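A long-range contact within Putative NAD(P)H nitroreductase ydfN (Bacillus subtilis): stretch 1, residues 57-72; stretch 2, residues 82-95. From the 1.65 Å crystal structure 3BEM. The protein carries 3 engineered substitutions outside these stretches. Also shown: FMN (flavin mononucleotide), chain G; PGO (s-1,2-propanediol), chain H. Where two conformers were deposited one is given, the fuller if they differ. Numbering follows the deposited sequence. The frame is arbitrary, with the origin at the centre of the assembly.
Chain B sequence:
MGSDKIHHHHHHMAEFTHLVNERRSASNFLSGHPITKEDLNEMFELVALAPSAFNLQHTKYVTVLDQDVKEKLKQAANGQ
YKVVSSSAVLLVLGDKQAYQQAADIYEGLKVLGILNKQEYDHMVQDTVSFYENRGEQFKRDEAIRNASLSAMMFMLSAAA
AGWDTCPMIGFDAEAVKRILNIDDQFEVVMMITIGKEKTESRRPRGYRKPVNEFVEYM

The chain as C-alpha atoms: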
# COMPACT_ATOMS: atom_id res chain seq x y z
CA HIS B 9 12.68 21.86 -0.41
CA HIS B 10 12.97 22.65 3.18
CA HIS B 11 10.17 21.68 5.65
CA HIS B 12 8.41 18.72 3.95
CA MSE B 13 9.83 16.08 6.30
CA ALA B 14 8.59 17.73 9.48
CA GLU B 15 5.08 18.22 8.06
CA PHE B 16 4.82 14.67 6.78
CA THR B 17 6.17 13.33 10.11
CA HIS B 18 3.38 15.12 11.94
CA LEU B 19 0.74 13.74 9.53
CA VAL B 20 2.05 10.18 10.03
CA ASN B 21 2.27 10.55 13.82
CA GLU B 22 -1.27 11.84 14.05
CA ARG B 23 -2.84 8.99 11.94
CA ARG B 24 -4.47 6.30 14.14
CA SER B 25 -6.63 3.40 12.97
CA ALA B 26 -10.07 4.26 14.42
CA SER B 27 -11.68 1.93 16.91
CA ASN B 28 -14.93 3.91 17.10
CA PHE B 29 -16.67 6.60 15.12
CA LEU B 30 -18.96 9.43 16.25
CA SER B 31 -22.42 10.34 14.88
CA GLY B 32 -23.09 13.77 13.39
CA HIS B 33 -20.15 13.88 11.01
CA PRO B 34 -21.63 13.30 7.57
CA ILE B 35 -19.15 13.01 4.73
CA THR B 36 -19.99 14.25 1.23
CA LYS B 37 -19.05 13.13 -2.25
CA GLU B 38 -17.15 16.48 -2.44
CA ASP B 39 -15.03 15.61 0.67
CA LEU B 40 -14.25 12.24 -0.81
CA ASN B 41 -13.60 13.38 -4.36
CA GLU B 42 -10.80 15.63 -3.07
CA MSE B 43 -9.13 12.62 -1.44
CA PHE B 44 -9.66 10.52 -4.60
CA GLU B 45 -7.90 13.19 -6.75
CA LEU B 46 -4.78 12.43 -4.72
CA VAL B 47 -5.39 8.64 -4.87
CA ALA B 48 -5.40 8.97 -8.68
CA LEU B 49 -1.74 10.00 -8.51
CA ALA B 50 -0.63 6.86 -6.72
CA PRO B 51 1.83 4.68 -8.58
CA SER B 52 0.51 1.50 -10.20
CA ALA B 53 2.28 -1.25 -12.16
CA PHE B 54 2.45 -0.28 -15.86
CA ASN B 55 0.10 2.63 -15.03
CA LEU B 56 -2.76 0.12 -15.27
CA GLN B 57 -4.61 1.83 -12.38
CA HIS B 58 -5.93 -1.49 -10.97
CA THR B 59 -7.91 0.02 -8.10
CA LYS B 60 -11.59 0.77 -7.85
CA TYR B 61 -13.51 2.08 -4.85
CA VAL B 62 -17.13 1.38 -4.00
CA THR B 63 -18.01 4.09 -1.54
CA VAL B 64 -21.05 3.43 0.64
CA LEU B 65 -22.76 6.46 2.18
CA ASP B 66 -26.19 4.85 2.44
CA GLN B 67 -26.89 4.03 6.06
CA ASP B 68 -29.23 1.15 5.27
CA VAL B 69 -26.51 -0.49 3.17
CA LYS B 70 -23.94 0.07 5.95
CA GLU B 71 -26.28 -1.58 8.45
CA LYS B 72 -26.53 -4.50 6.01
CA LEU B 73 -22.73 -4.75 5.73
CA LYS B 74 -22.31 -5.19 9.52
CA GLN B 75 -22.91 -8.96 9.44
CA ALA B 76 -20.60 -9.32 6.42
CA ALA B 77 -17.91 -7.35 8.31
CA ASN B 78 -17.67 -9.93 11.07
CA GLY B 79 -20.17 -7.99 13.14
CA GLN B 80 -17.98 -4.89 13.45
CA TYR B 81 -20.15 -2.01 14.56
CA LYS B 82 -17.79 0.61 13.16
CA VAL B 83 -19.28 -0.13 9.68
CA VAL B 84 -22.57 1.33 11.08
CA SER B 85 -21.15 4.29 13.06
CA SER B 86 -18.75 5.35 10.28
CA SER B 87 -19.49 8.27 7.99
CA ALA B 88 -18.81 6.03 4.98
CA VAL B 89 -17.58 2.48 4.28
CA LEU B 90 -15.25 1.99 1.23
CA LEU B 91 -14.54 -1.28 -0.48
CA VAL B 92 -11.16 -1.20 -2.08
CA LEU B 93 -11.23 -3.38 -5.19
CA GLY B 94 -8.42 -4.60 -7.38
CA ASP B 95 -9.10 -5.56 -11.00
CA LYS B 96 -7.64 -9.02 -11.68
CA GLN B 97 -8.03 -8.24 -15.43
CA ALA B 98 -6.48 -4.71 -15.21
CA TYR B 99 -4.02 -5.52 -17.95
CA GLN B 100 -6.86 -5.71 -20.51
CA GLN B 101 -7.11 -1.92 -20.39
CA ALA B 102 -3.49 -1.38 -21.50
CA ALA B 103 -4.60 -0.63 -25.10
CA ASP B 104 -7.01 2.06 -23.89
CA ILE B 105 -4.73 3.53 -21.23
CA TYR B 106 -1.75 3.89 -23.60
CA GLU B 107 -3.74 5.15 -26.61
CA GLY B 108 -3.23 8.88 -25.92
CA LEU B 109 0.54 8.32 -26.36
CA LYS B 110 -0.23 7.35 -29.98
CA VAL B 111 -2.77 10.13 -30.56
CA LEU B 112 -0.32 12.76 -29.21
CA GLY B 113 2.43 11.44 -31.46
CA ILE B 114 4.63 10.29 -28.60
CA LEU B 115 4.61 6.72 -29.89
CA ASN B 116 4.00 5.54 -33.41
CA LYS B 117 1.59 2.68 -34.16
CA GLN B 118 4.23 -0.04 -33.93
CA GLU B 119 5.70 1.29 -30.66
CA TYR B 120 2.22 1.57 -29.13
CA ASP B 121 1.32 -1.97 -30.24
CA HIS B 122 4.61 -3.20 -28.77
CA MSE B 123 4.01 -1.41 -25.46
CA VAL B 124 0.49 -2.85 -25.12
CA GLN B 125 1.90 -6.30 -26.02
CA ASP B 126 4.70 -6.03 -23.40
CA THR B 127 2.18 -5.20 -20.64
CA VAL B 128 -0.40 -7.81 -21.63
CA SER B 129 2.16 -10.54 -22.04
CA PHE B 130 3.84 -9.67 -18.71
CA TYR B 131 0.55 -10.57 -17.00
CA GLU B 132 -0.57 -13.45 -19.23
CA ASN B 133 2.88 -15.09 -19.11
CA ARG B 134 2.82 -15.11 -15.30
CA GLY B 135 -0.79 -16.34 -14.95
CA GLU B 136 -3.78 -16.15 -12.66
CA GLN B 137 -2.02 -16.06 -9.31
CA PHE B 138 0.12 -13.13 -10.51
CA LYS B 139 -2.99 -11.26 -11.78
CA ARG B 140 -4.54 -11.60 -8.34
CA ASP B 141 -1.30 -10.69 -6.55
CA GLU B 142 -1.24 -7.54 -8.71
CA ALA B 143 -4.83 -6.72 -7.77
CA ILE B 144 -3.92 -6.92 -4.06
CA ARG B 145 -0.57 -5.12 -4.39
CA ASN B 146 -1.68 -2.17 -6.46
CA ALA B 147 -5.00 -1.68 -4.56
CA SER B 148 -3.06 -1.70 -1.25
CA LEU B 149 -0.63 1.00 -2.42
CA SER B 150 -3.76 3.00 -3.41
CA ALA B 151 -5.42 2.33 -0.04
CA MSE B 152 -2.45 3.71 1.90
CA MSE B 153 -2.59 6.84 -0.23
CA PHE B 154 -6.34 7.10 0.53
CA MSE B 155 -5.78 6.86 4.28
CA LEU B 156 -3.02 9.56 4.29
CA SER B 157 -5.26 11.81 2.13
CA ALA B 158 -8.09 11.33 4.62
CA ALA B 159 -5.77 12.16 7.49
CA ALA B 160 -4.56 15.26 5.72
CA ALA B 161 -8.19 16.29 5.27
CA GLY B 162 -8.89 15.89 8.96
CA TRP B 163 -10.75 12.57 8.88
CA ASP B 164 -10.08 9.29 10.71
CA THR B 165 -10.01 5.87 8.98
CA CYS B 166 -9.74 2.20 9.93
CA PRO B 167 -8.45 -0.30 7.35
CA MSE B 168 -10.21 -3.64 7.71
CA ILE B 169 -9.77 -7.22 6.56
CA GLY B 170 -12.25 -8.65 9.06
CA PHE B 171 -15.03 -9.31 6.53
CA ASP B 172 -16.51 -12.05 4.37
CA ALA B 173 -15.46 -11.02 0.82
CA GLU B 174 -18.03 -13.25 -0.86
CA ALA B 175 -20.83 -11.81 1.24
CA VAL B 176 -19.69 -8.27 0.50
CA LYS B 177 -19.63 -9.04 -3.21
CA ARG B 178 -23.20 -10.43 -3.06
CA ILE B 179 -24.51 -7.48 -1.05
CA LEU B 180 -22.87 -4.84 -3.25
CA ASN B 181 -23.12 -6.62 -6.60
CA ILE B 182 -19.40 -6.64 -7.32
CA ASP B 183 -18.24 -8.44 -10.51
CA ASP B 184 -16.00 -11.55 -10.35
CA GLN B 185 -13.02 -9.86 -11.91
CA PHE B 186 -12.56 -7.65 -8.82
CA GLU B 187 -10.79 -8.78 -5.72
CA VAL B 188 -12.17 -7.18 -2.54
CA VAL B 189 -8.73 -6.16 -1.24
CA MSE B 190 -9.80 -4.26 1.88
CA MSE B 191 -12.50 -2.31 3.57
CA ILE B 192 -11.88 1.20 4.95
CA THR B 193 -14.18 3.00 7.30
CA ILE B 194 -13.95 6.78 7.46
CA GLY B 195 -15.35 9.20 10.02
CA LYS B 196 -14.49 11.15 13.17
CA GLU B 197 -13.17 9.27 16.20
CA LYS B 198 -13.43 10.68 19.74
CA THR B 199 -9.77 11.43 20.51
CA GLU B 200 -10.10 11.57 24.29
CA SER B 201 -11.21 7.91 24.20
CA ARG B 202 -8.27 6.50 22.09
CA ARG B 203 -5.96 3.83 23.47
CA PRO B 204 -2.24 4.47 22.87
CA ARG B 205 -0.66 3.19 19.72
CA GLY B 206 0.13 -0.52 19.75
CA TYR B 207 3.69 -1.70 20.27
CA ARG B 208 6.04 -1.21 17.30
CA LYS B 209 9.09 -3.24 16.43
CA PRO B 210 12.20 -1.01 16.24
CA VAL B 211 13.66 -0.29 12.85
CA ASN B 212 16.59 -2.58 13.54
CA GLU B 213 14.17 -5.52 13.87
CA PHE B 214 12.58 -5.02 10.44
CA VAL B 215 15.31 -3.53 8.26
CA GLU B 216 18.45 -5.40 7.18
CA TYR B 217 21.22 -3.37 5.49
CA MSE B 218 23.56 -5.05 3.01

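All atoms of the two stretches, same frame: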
# COMPACT_ATOMS: atom_id res chain seq x y z
N GLN B 57 -3.57 1.22 -13.21
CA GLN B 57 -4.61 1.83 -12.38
C GLN B 57 -5.70 0.75 -12.01
O GLN B 57 -6.91 0.88 -12.28
CB GLN B 57 -5.16 3.04 -13.09
CG GLN B 57 -4.12 4.10 -13.30
CD GLN B 57 -4.55 5.13 -14.33
OE1 GLN B 57 -5.41 5.93 -14.05
NE2 GLN B 57 -3.97 5.07 -15.57
N HIS B 58 -5.21 -0.29 -11.34
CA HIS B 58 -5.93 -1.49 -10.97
C HIS B 58 -7.12 -1.27 -10.03
O HIS B 58 -8.01 -2.11 -9.96
CB HIS B 58 -5.01 -2.51 -10.30
CG HIS B 58 -3.75 -2.79 -11.05
ND1 HIS B 58 -2.77 -1.83 -11.24
CD2 HIS B 58 -3.28 -3.92 -11.61
CE1 HIS B 58 -1.76 -2.36 -11.89
NE2 HIS B 58 -2.04 -3.64 -12.15
N THR B 59 -7.08 -0.18 -9.28
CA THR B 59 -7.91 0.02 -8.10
C THR B 59 -9.22 0.69 -8.45
O THR B 59 -9.28 1.67 -9.22
CB THR B 59 -7.17 0.84 -7.00
OG1 THR B 59 -5.84 0.38 -6.83
CG2 THR B 59 -7.88 0.77 -5.62
N LYS B 60 -10.29 0.14 -7.88
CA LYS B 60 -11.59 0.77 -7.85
C LYS B 60 -12.06 0.90 -6.42
O LYS B 60 -11.67 0.10 -5.54
CB LYS B 60 -12.60 0.03 -8.74
CG LYS B 60 -12.31 0.16 -10.24
CD LYS B 60 -13.56 -0.04 -11.15
CE LYS B 60 -13.40 0.70 -12.50
NZ LYS B 60 -14.70 1.03 -13.15
N TYR B 61 -12.87 1.91 -6.16
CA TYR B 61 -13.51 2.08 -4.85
C TYR B 61 -15.03 2.08 -4.96
O TYR B 61 -15.60 2.79 -5.83
CB TYR B 61 -13.06 3.37 -4.17
CG TYR B 61 -11.59 3.45 -3.81
CD1 TYR B 61 -10.65 3.78 -4.77
CD2 TYR B 61 -11.17 3.25 -2.51
CE1 TYR B 61 -9.30 3.84 -4.46
CE2 TYR B 61 -9.85 3.32 -2.18
CZ TYR B 61 -8.91 3.62 -3.15
OH TYR B 61 -7.61 3.66 -2.76
N VAL B 62 -15.69 1.27 -4.15
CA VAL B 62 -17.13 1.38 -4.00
C VAL B 62 -17.32 2.06 -2.67
O VAL B 62 -16.92 1.52 -1.61
CB VAL B 62 -17.81 0.06 -4.05
CG1 VAL B 62 -19.31 0.25 -3.77
CG2 VAL B 62 -17.57 -0.58 -5.42
N THR B 63 -17.90 3.24 -2.72
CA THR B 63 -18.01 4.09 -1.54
C THR B 63 -19.46 4.16 -1.06
O THR B 63 -20.33 4.69 -1.77
CB THR B 63 -17.49 5.51 -1.83
OG1 THR B 63 -16.15 5.43 -2.36
CG2 THR B 63 -17.50 6.37 -0.57
N VAL B 64 -19.70 3.60 0.12
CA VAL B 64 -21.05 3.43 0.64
C VAL B 64 -21.35 4.51 1.67
O VAL B 64 -20.76 4.53 2.76
CB VAL B 64 -21.27 2.03 1.27
CG1 VAL B 64 -22.76 1.83 1.64
CG2 VAL B 64 -20.76 0.92 0.28
N LEU B 65 -22.29 5.38 1.31
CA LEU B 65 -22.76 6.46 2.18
C LEU B 65 -24.12 6.09 2.75
O LEU B 65 -24.55 6.57 3.80
CB LEU B 65 -22.86 7.77 1.37
CG LEU B 65 -21.60 8.27 0.64
CD1 LEU B 65 -21.93 9.43 -0.33
CD2 LEU B 65 -20.58 8.68 1.63
N ASP B 66 -24.83 5.23 2.03
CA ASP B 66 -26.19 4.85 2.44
C ASP B 66 -26.22 4.09 3.76
O ASP B 66 -25.66 3.00 3.87
CB ASP B 66 -26.87 4.03 1.33
CG ASP B 66 -28.35 3.79 1.61
OD1 ASP B 66 -28.69 2.89 2.40
OD2 ASP B 66 -29.17 4.55 1.07
N GLN B 67 -26.92 4.63 4.75
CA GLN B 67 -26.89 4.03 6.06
C GLN B 67 -27.56 2.65 6.09
O GLN B 67 -27.15 1.76 6.82
CB GLN B 67 -27.47 4.99 7.09
CG GLN B 67 -27.29 4.55 8.50
CD GLN B 67 -25.83 4.39 8.92
OE1 GLN B 67 -24.90 4.88 8.29
NE2 GLN B 67 -25.65 3.72 10.03
N ASP B 68 -28.59 2.45 5.28
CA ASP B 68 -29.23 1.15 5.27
C ASP B 68 -28.26 0.08 4.76
O ASP B 68 -28.20 -1.04 5.27
CB ASP B 68 -30.47 1.17 4.38
CG ASP B 68 -31.22 -0.16 4.38
OD1 ASP B 68 -31.63 -0.60 5.47
OD2 ASP B 68 -31.39 -0.74 3.29
N VAL B 69 -27.51 0.43 3.72
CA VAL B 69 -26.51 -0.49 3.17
C VAL B 69 -25.40 -0.77 4.19
O VAL B 69 -24.96 -1.89 4.36
CB VAL B 69 -25.92 -0.03 1.85
CG1 VAL B 69 -24.94 -1.05 1.34
CG2 VAL B 69 -27.02 0.19 0.79
N LYS B 70 -24.97 0.26 4.91
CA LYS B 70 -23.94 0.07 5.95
C LYS B 70 -24.42 -0.86 7.05
O LYS B 70 -23.68 -1.74 7.49
CB LYS B 70 -23.51 1.44 6.52
CG LYS B 70 -22.70 2.28 5.53
CD LYS B 70 -22.75 3.80 5.74
CE LYS B 70 -21.79 4.32 6.80
NZ LYS B 70 -22.20 4.00 8.24
N GLU B 71 -25.66 -0.67 7.49
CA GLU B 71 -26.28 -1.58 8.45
C GLU B 71 -26.21 -3.00 7.92
O GLU B 71 -25.81 -3.92 8.65
CB GLU B 71 -27.73 -1.20 8.75
CG GLU B 71 -27.90 0.08 9.60
CD GLU B 71 -29.36 0.66 9.57
OE1 GLU B 71 -30.31 0.02 9.01
OE2 GLU B 71 -29.56 1.78 10.10
N LYS B 72 -26.55 -3.18 6.64
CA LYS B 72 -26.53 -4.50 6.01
C LYS B 72 -25.14 -5.09 5.83
O LYS B 72 -25.00 -6.31 5.72
CB LYS B 72 -27.26 -4.49 4.66
CG LYS B 72 -28.75 -4.22 4.73
CD LYS B 72 -29.32 -3.99 3.31
N LYS B 82 -18.33 -0.58 13.83
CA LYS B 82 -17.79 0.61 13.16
C LYS B 82 -18.27 0.80 11.69
O LYS B 82 -18.28 1.92 11.20
CB LYS B 82 -16.25 0.69 13.32
CG LYS B 82 -15.51 -0.33 12.54
CD LYS B 82 -13.95 -0.24 12.83
CE LYS B 82 -13.56 -0.96 14.05
NZ LYS B 82 -12.18 -0.61 14.31
N VAL B 83 -18.67 -0.27 11.00
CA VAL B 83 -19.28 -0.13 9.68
C VAL B 83 -20.56 0.73 9.77
O VAL B 83 -20.82 1.54 8.87
CB VAL B 83 -19.57 -1.51 9.01
CG1 VAL B 83 -20.56 -1.39 7.88
CG2 VAL B 83 -18.29 -2.13 8.49
N VAL B 84 -21.32 0.55 10.85
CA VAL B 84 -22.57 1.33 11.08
C VAL B 84 -22.31 2.77 11.52
O VAL B 84 -22.91 3.71 10.99
CB VAL B 84 -23.47 0.55 12.08
CG1 VAL B 84 -24.74 1.35 12.49
CG2 VAL B 84 -23.83 -0.81 11.47
N SER B 85 -21.41 2.96 12.48
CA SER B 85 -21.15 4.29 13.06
C SER B 85 -20.33 5.19 12.14
O SER B 85 -20.36 6.39 12.27
CB SER B 85 -20.44 4.18 14.39
OG SER B 85 -19.22 3.46 14.24
N SER B 86 -19.53 4.59 11.25
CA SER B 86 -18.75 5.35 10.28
C SER B 86 -19.55 6.33 9.44
O SER B 86 -20.76 6.16 9.22
CB SER B 86 -18.03 4.41 9.30
OG SER B 86 -18.93 3.66 8.50
N SER B 87 -18.88 7.36 8.96
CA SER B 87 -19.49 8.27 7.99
C SER B 87 -19.66 7.65 6.61
O SER B 87 -20.64 7.94 5.93
CB SER B 87 -18.71 9.57 7.90
OG SER B 87 -18.62 10.13 9.20
N ALA B 88 -18.73 6.78 6.22
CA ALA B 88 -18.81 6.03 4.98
C ALA B 88 -17.99 4.76 5.14
O ALA B 88 -17.07 4.68 5.99
CB ALA B 88 -18.31 6.85 3.79
N VAL B 89 -18.34 3.74 4.36
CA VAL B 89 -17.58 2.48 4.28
C VAL B 89 -17.11 2.33 2.84
O VAL B 89 -17.94 2.43 1.94
CB VAL B 89 -18.40 1.23 4.68
CG1 VAL B 89 -17.41 0.02 4.65
CG2 VAL B 89 -19.03 1.35 6.07
N LEU B 90 -15.78 2.19 2.59
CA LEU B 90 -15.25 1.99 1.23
C LEU B 90 -14.79 0.57 1.06
O LEU B 90 -14.17 -0.01 1.97
CB LEU B 90 -14.04 2.90 1.00
CG LEU B 90 -14.30 4.42 0.94
CD1 LEU B 90 -14.71 5.03 2.24
CD2 LEU B 90 -12.99 5.04 0.47
N LEU B 91 -15.12 -0.02 -0.08
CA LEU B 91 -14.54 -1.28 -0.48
C LEU B 91 -13.49 -0.98 -1.50
O LEU B 91 -13.76 -0.36 -2.52
CB LEU B 91 -15.62 -2.23 -1.00
CG LEU B 91 -16.56 -2.81 0.08
CD1 LEU B 91 -15.75 -3.59 1.18
CD2 LEU B 91 -17.51 -1.69 0.65
N VAL B 92 -12.28 -1.40 -1.20
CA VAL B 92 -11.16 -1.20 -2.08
C VAL B 92 -11.02 -2.46 -2.94
O VAL B 92 -10.73 -3.54 -2.45
CB VAL B 92 -9.85 -0.94 -1.30
CG1 VAL B 92 -8.72 -0.56 -2.30
CG2 VAL B 92 -10.05 0.15 -0.18
N LEU B 93 -11.25 -2.29 -4.24
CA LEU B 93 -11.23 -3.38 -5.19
C LEU B 93 -9.97 -3.31 -6.04
O LEU B 93 -9.48 -2.24 -6.36
CB LEU B 93 -12.44 -3.28 -6.16
CG LEU B 93 -13.81 -3.21 -5.50
CD1 LEU B 93 -14.94 -3.16 -6.55
CD2 LEU B 93 -13.97 -4.40 -4.46
N GLY B 94 -9.47 -4.49 -6.41
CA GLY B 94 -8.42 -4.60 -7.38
C GLY B 94 -8.87 -5.41 -8.58
O GLY B 94 -9.33 -6.54 -8.45
N ASP B 95 -8.74 -4.84 -9.77
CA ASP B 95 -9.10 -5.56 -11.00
C ASP B 95 -8.06 -6.62 -11.36
O ASP B 95 -6.95 -6.30 -11.75
CB ASP B 95 -9.22 -4.55 -12.10
CG ASP B 95 -9.81 -5.08 -13.36
OD1 ASP B 95 -10.15 -6.27 -13.44
OD2 ASP B 95 -9.99 -4.24 -14.28
N1 FMN G . -8.95 -2.96 12.60
C2 FMN G . -10.19 -3.42 12.96
O2 FMN G . -10.70 -2.91 13.97
N3 FMN G . -10.83 -4.38 12.23
C4 FMN G . -10.24 -4.99 11.13
O4 FMN G . -10.94 -5.76 10.44
C4A FMN G . -8.98 -4.52 10.76
N5 FMN G . -8.33 -5.10 9.67
C5A FMN G . -7.13 -4.54 9.26
C6 FMN G . -6.54 -5.03 8.09
C7 FMN G . -5.34 -4.48 7.64
C7M FMN G . -4.90 -4.82 6.22
C8 FMN G . -4.71 -3.46 8.34
C8M FMN G . -3.66 -2.60 7.64
C9 FMN G . -5.26 -2.99 9.53
C9A FMN G . -6.48 -3.50 9.98
N10 FMN G . -7.08 -3.02 11.15
C10 FMN G . -8.34 -3.50 11.49
C1' FMN G . -6.35 -2.03 12.00
C2' FMN G . -5.12 -2.57 12.74
O2' FMN G . -5.57 -3.26 13.90
C3' FMN G . -4.25 -1.38 13.12
O3' FMN G . -3.79 -0.78 11.88
C4' FMN G . -3.11 -1.72 14.08
O4' FMN G . -3.64 -2.20 15.32
C5' FMN G . -2.24 -0.45 14.32
O5' FMN G . -3.01 0.66 14.85
P FMN G . -2.56 2.13 14.39
O1P FMN G . -1.15 2.32 14.84
O2P FMN G . -2.73 2.01 12.92
O3P FMN G . -3.51 3.09 15.06
C1 PGO H . -23.13 10.40 5.76
C2 PGO H . -23.46 10.19 4.28
C3 PGO H . -24.92 9.73 4.10
O1 PGO H . -21.72 10.45 6.03
O2 PGO H . -23.19 11.40 3.54

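The most concentrated polar contact centres on the ammonium group of Lys70, which reaches from helix 67-72 to the end of the helix at 82-85. Lys70 NZ donates to Ser86 O at 2.8 Å and to Val83 O at 2.9 Å, carbonyls at and just beyond the end of that helix, and also to Gln67 OE1 at 2.8 Å within its own stretch. Lys70 is buried, and the long side chain, with chi3 p and chi4 m, bends to deliver its charge to these oxygens. Gln67, one turn earlier, completes the arrangement: while OE1 accepts from the lysine, its NE2 donates to Val84 O at 2.9 Å. Ser86 OG turns back to Val83 O at 2.9 Å, and Asp66 caps the start of helix 67-72, its OD1 accepting from Val69 N at 3.0 Å.

The remaining polar link is an antiparallel ladder between strands 59-64 and 88-95. Lys60, Val62 and Val64 each exchange paired backbone hydrogen bonds with Leu93, Leu91 and Val89 respectively; Lys60 O accepts from Leu93 N at 2.8 Å, and Val64 N donates to Val89 O at 2.8 Å. Beyond the Lys60 and Leu93 pair, Asp95 N donates to His58 O at 2.8 Å.

Side chains alternate across the sheet. On one face Val62 CG2 packs on Leu93 CD1 at 3.9 Å and Val64 CG2 approaches Leu91 CD2 at 4.2 Å; beta-branched and leucine side chains fill this layer, while the end of Lys60 leads away. The aliphatic part of Lys70 extends the packing, its CG 3.8 Å from Val89 CG2. On the other face the Tyr61 ring lies obliquely against its neighbours, with CE2 3.8 Å from Val92 CG2 and CD2 3.9 Å from Leu90 CD2. Thr63 OG1 is buried there without a polar partner. The contact buries 979 Å², both sides summed.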